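Local atomic coordinates of Poly(A) ribonuclease POP2 (Saccharomyces cerevisiae, PDB entry 1UOC), a protein that degrades poly(A) RNA from its 3' end as a probable catalytic component of the CCR4-NOT deadenylase complex. Residues Val19-Phe28 with Leu134-Leu145. Residues are numbered along the deposited sequence; the frame is centred on the assembly and turned at random.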
loop_
_atom_site.group_PDB
_atom_site.type_symbol
_atom_site.label_atom_id
_atom_site.label_comp_id
_atom_site.label_asym_id
_atom_site.label_seq_id
_atom_site.Cartn_x
_atom_site.Cartn_y
_atom_site.Cartn_z
ATOM N N VAL A 19 -9.996 2.230 11.546
ATOM C CA VAL A 19 -10.367 3.631 11.512
ATOM C C VAL A 19 -11.704 3.769 10.790
ATOM O O VAL A 19 -11.926 3.155 9.742
ATOM C CB VAL A 19 -9.295 4.485 10.782
ATOM C CG1 VAL A 19 -9.569 5.968 10.995
ATOM C CG2 VAL A 19 -7.898 4.130 11.292
ATOM N N TRP A 20 -12.594 4.556 11.391
ATOM C CA TRP A 20 -13.916 4.836 10.850
ATOM C C TRP A 20 -14.039 6.346 10.908
ATOM O O TRP A 20 -13.061 7.019 11.211
ATOM C CB TRP A 20 -15.011 4.162 11.696
ATOM C CG TRP A 20 -14.821 2.681 11.796
ATOM C CD1 TRP A 20 -14.051 2.016 12.709
ATOM C CD2 TRP A 20 -15.310 1.686 10.889
ATOM N NE1 TRP A 20 -14.025 0.675 12.424
ATOM C CE2 TRP A 20 -14.787 0.443 11.312
ATOM C CE3 TRP A 20 -16.130 1.724 9.761
ATOM C CZ2 TRP A 20 -15.059 -0.752 10.647
ATOM C CZ3 TRP A 20 -16.407 0.535 9.094
ATOM C CH2 TRP A 20 -15.870 -0.688 9.540
ATOM N N LYS A 21 -15.216 6.884 10.613
ATOM C CA LYS A 21 -15.403 8.330 10.636
ATOM C C LYS A 21 -15.158 8.910 12.033
ATOM O O LYS A 21 -14.654 10.025 12.171
ATOM C CB LYS A 21 -16.820 8.686 10.162
ATOM C CG LYS A 21 -17.076 10.183 9.981
ATOM C CD LYS A 21 -18.490 10.451 9.442
ATOM C CE LYS A 21 -18.789 11.959 9.335
ATOM N NZ LYS A 21 -17.952 12.660 8.305
ATOM N N SER A 22 -15.499 8.142 13.064
ATOM C CA SER A 22 -15.334 8.589 14.447
ATOM C C SER A 22 -13.894 8.878 14.894
ATOM O O SER A 22 -13.667 9.848 15.605
ATOM C CB SER A 22 -15.965 7.577 15.413
ATOM O OG SER A 22 -15.358 6.301 15.288
ATOM N N ASN A 23 -12.925 8.056 14.489
ATOM C CA ASN A 23 -11.540 8.288 14.905
ATOM C C ASN A 23 -10.584 8.684 13.780
ATOM O O ASN A 23 -9.370 8.672 13.961
ATOM C CB ASN A 23 -11.001 7.059 15.642
ATOM C CG ASN A 23 -11.033 5.810 14.792
ATOM O OD1 ASN A 23 -11.827 5.710 13.858
ATOM N ND2 ASN A 23 -10.179 4.838 15.124
ATOM N N LEU A 24 -11.135 9.064 12.632
ATOM C CA LEU A 24 -10.331 9.474 11.485
ATOM C C LEU A 24 -9.309 10.579 11.792
ATOM O O LEU A 24 -8.123 10.427 11.505
ATOM C CB LEU A 24 -11.243 9.939 10.342
ATOM C CG LEU A 24 -10.552 10.413 9.056
ATOM C CD1 LEU A 24 -9.622 9.327 8.524
ATOM C CD2 LEU A 24 -11.600 10.758 8.015
ATOM N N TYR A 25 -9.759 11.685 12.375
ATOM C CA TYR A 25 -8.854 12.796 12.670
ATOM C C TYR A 25 -7.827 12.532 13.759
ATOM O O TYR A 25 -6.661 12.890 13.612
ATOM C CB TYR A 25 -9.655 14.052 12.999
ATOM C CG TYR A 25 -10.358 14.599 11.786
ATOM C CD1 TYR A 25 -11.355 13.864 11.150
ATOM C CD2 TYR A 25 -9.984 15.822 11.231
ATOM C CE1 TYR A 25 -11.959 14.320 9.992
ATOM C CE2 TYR A 25 -10.580 16.294 10.067
ATOM C CZ TYR A 25 -11.568 15.533 9.454
ATOM O OH TYR A 25 -12.165 15.979 8.302
ATOM N N SER A 26 -8.243 11.885 14.837
ATOM C CA SER A 26 -7.312 11.591 15.912
ATOM C C SER A 26 -6.224 10.621 15.453
ATOM O O SER A 26 -5.069 10.739 15.866
ATOM C CB SER A 26 -8.063 11.028 17.123
ATOM O OG SER A 26 -8.879 9.941 16.755
ATOM N N GLU A 27 -6.577 9.671 14.590
ATOM C CA GLU A 27 -5.577 8.717 14.095
ATOM C C GLU A 27 -4.597 9.417 13.166
ATOM O O GLU A 27 -3.405 9.091 13.147
ATOM C CB GLU A 27 -6.238 7.539 13.368
ATOM C CG GLU A 27 -7.109 6.694 14.280
ATOM C CD GLU A 27 -6.370 6.163 15.500
ATOM O OE1 GLU A 27 -7.052 5.832 16.493
ATOM O OE2 GLU A 27 -5.121 6.058 15.478
ATOM N N PHE A 28 -5.090 10.381 12.393
ATOM C CA PHE A 28 -4.206 11.106 11.507
ATOM C C PHE A 28 -3.304 12.030 12.315
ATOM O O PHE A 28 -2.221 12.405 11.865
ATOM C CB PHE A 28 -4.986 11.898 10.468
ATOM C CG PHE A 28 -4.881 11.319 9.093
ATOM C CD1 PHE A 28 -5.881 10.502 8.588
ATOM C CD2 PHE A 28 -3.719 11.502 8.340
ATOM C CE1 PHE A 28 -5.724 9.866 7.356
ATOM C CE2 PHE A 28 -3.554 10.871 7.113
ATOM C CZ PHE A 28 -4.563 10.048 6.619
ATOM N N LEU A 134 -20.691 4.126 9.369
ATOM C CA LEU A 134 -19.519 4.738 9.982
ATOM C C LEU A 134 -18.346 4.882 9.027
ATOM O O LEU A 134 -17.295 5.382 9.408
ATOM C CB LEU A 134 -19.097 3.924 11.201
ATOM C CG LEU A 134 -20.192 3.761 12.261
ATOM C CD1 LEU A 134 -19.655 2.983 13.424
ATOM C CD2 LEU A 134 -20.686 5.121 12.724
ATOM N N GLY A 135 -18.539 4.452 7.786
ATOM C CA GLY A 135 -17.487 4.527 6.789
ATOM C C GLY A 135 -17.024 5.949 6.585
ATOM O O GLY A 135 -17.822 6.875 6.615
ATOM N N ILE A 136 -15.731 6.127 6.367
ATOM C CA ILE A 136 -15.210 7.466 6.192
ATOM C C ILE A 136 -15.389 7.970 4.766
ATOM O O ILE A 136 -15.467 7.177 3.806
ATOM C CB ILE A 136 -13.718 7.551 6.578
ATOM C CG1 ILE A 136 -12.855 7.214 5.386
ATOM C CG2 ILE A 136 -13.398 6.589 7.713
ATOM C CD1 ILE A 136 -11.773 8.212 5.207
ATOM N N ASP A 137 -15.455 9.293 4.632
ATOM C CA ASP A 137 -15.621 9.926 3.329
ATOM C C ASP A 137 -14.262 10.041 2.639
ATOM O O ASP A 137 -13.318 10.617 3.191
ATOM C CB ASP A 137 -16.278 11.302 3.514
ATOM C CG ASP A 137 -16.347 12.091 2.231
ATOM O OD1 ASP A 137 -15.371 12.810 1.926
ATOM O OD2 ASP A 137 -17.373 11.985 1.523
ATOM N N VAL A 138 -14.166 9.505 1.425
ATOM C CA VAL A 138 -12.899 9.511 0.706
ATOM C C VAL A 138 -12.263 10.875 0.449
ATOM O O VAL A 138 -11.043 10.981 0.468
ATOM C CB VAL A 138 -12.986 8.712 -0.634
ATOM C CG1 VAL A 138 -13.551 9.570 -1.746
ATOM C CG2 VAL A 138 -11.607 8.203 -1.013
ATOM N N PHE A 139 -13.047 11.921 0.210
ATOM C CA PHE A 139 -12.434 13.232 -0.011
ATOM C C PHE A 139 -11.785 13.748 1.282
ATOM O O PHE A 139 -10.686 14.304 1.262
ATOM C CB PHE A 139 -13.459 14.266 -0.490
ATOM C CG PHE A 139 -12.882 15.652 -0.628
ATOM C CD1 PHE A 139 -12.007 15.952 -1.669
ATOM C CD2 PHE A 139 -13.146 16.638 0.327
ATOM C CE1 PHE A 139 -11.401 17.212 -1.760
ATOM C CE2 PHE A 139 -12.539 17.905 0.243
ATOM C CZ PHE A 139 -11.668 18.187 -0.798
ATOM N N GLU A 140 -12.480 13.565 2.400
ATOM C CA GLU A 140 -11.990 14.002 3.702
ATOM C C GLU A 140 -10.683 13.294 4.012
ATOM O O GLU A 140 -9.749 13.896 4.543
ATOM C CB GLU A 140 -13.024 13.672 4.780
ATOM C CG GLU A 140 -13.266 14.787 5.775
ATOM C CD GLU A 140 -14.430 14.495 6.715
ATOM O OE1 GLU A 140 -15.562 14.292 6.220
ATOM O OE2 GLU A 140 -14.212 14.472 7.949
ATOM N N PHE A 141 -10.635 12.005 3.673
ATOM C CA PHE A 141 -9.451 11.184 3.889
ATOM C C PHE A 141 -8.296 11.697 3.048
ATOM O O PHE A 141 -7.189 11.873 3.553
ATOM C CB PHE A 141 -9.726 9.718 3.515
ATOM C CG PHE A 141 -8.484 8.855 3.470
ATOM C CD1 PHE A 141 -7.986 8.256 4.631
ATOM C CD2 PHE A 141 -7.777 8.691 2.275
ATOM C CE1 PHE A 141 -6.804 7.512 4.606
ATOM C CE2 PHE A 141 -6.597 7.951 2.238
ATOM C CZ PHE A 141 -6.108 7.360 3.415
ATOM N N SER A 142 -8.552 11.942 1.764
ATOM C CA SER A 142 -7.496 12.403 0.872
ATOM C C SER A 142 -6.944 13.743 1.340
ATOM O O SER A 142 -5.747 13.995 1.243
ATOM C CB SER A 142 -8.010 12.501 -0.576
ATOM O OG SER A 142 -8.596 13.761 -0.851
ATOM N N GLN A 143 -7.813 14.599 1.860
ATOM C CA GLN A 143 -7.371 15.902 2.334
ATOM C C GLN A 143 -6.421 15.709 3.522
ATOM O O GLN A 143 -5.383 16.352 3.600
ATOM C CB GLN A 143 -8.576 16.753 2.741
ATOM C CG GLN A 143 -8.247 18.226 2.948
ATOM C CD GLN A 143 -7.711 18.896 1.687
ATOM O OE1 GLN A 143 -8.349 18.859 0.626
ATOM N NE2 GLN A 143 -6.536 19.517 1.798
ATOM N N LEU A 144 -6.776 14.818 4.445
ATOM C CA LEU A 144 -5.920 14.557 5.595
ATOM C C LEU A 144 -4.573 13.956 5.155
ATOM O O LEU A 144 -3.526 14.212 5.771
ATOM C CB LEU A 144 -6.630 13.618 6.567
ATOM C CG LEU A 144 -7.729 14.270 7.416
ATOM C CD1 LEU A 144 -8.407 13.245 8.338
ATOM C CD2 LEU A 144 -7.103 15.372 8.241
ATOM N N LEU A 145 -4.600 13.173 4.082
ATOM C CA LEU A 145 -3.391 12.545 3.562
ATOM C C LEU A 145 -2.471 13.592 2.949
ATOM O O LEU A 145 -1.256 13.518 3.088
ATOM C CB LEU A 145 -3.743 11.502 2.503
ATOM C CG LEU A 145 -2.541 10.765 1.919
ATOM C CD1 LEU A 145 -1.767 10.101 3.045
ATOM C CD2 LEU A 145 -2.989 9.725 0.905
#
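Leu-144 packs against Leu-24, Tyr-25 and Phe-28 where two helices, 24-28 and 138-145, run side by side at the edge of the DEDD-type RNase domain. The axes of these two helical segments run nearly parallel, 18° apart. Each helix follows a segment joined to strand 99-103 or the loop after it: Val-19 bonds through its backbone to Gln-101 and Asn-103, Ile-136 to Asn-103 and Glu-105. Leu-144 divides its work among three neighbours. Its CB sits over the centre of the Phe-28 ring, 3.7 Å from the centroid; CD1 does the same over the Tyr-25 face at 3.9 Å, and also presses on Leu-24 CG. With CG anti to the carbonyl carbon, the branch lies between the two rings. Phe-28 forms an offset edge-to-face (T-shaped) pair with Phe-141, planes at 70°, and Phe-102 adds a further ring to this aromatic group. An alanine in place of Phe-28 would probably open a gap beside Leu-144 CB, ending its CH-pi contact, and would take one of its aromatic neighbours from Phe-141. At the helix starts the packing turns polar. Tyr-25 OH donates to Glu-140 OE2 at 2.6 Å, from the anti side but tilted out of the carboxylate plane. The extended Lys-21 bends only at its last torsion (chi4 67°), bringing NZ 3.6 Å from Glu-140 OE1 in a long salt bridge. Lys-21 N donates a nearly straight bond to Leu-134 O, 2.8 Å. One glutamate thus uses separate oxygens for a phenol and an ammonium group, an arrangement that probably keeps Glu-140 ionised while apolar packing joins the helices deeper in.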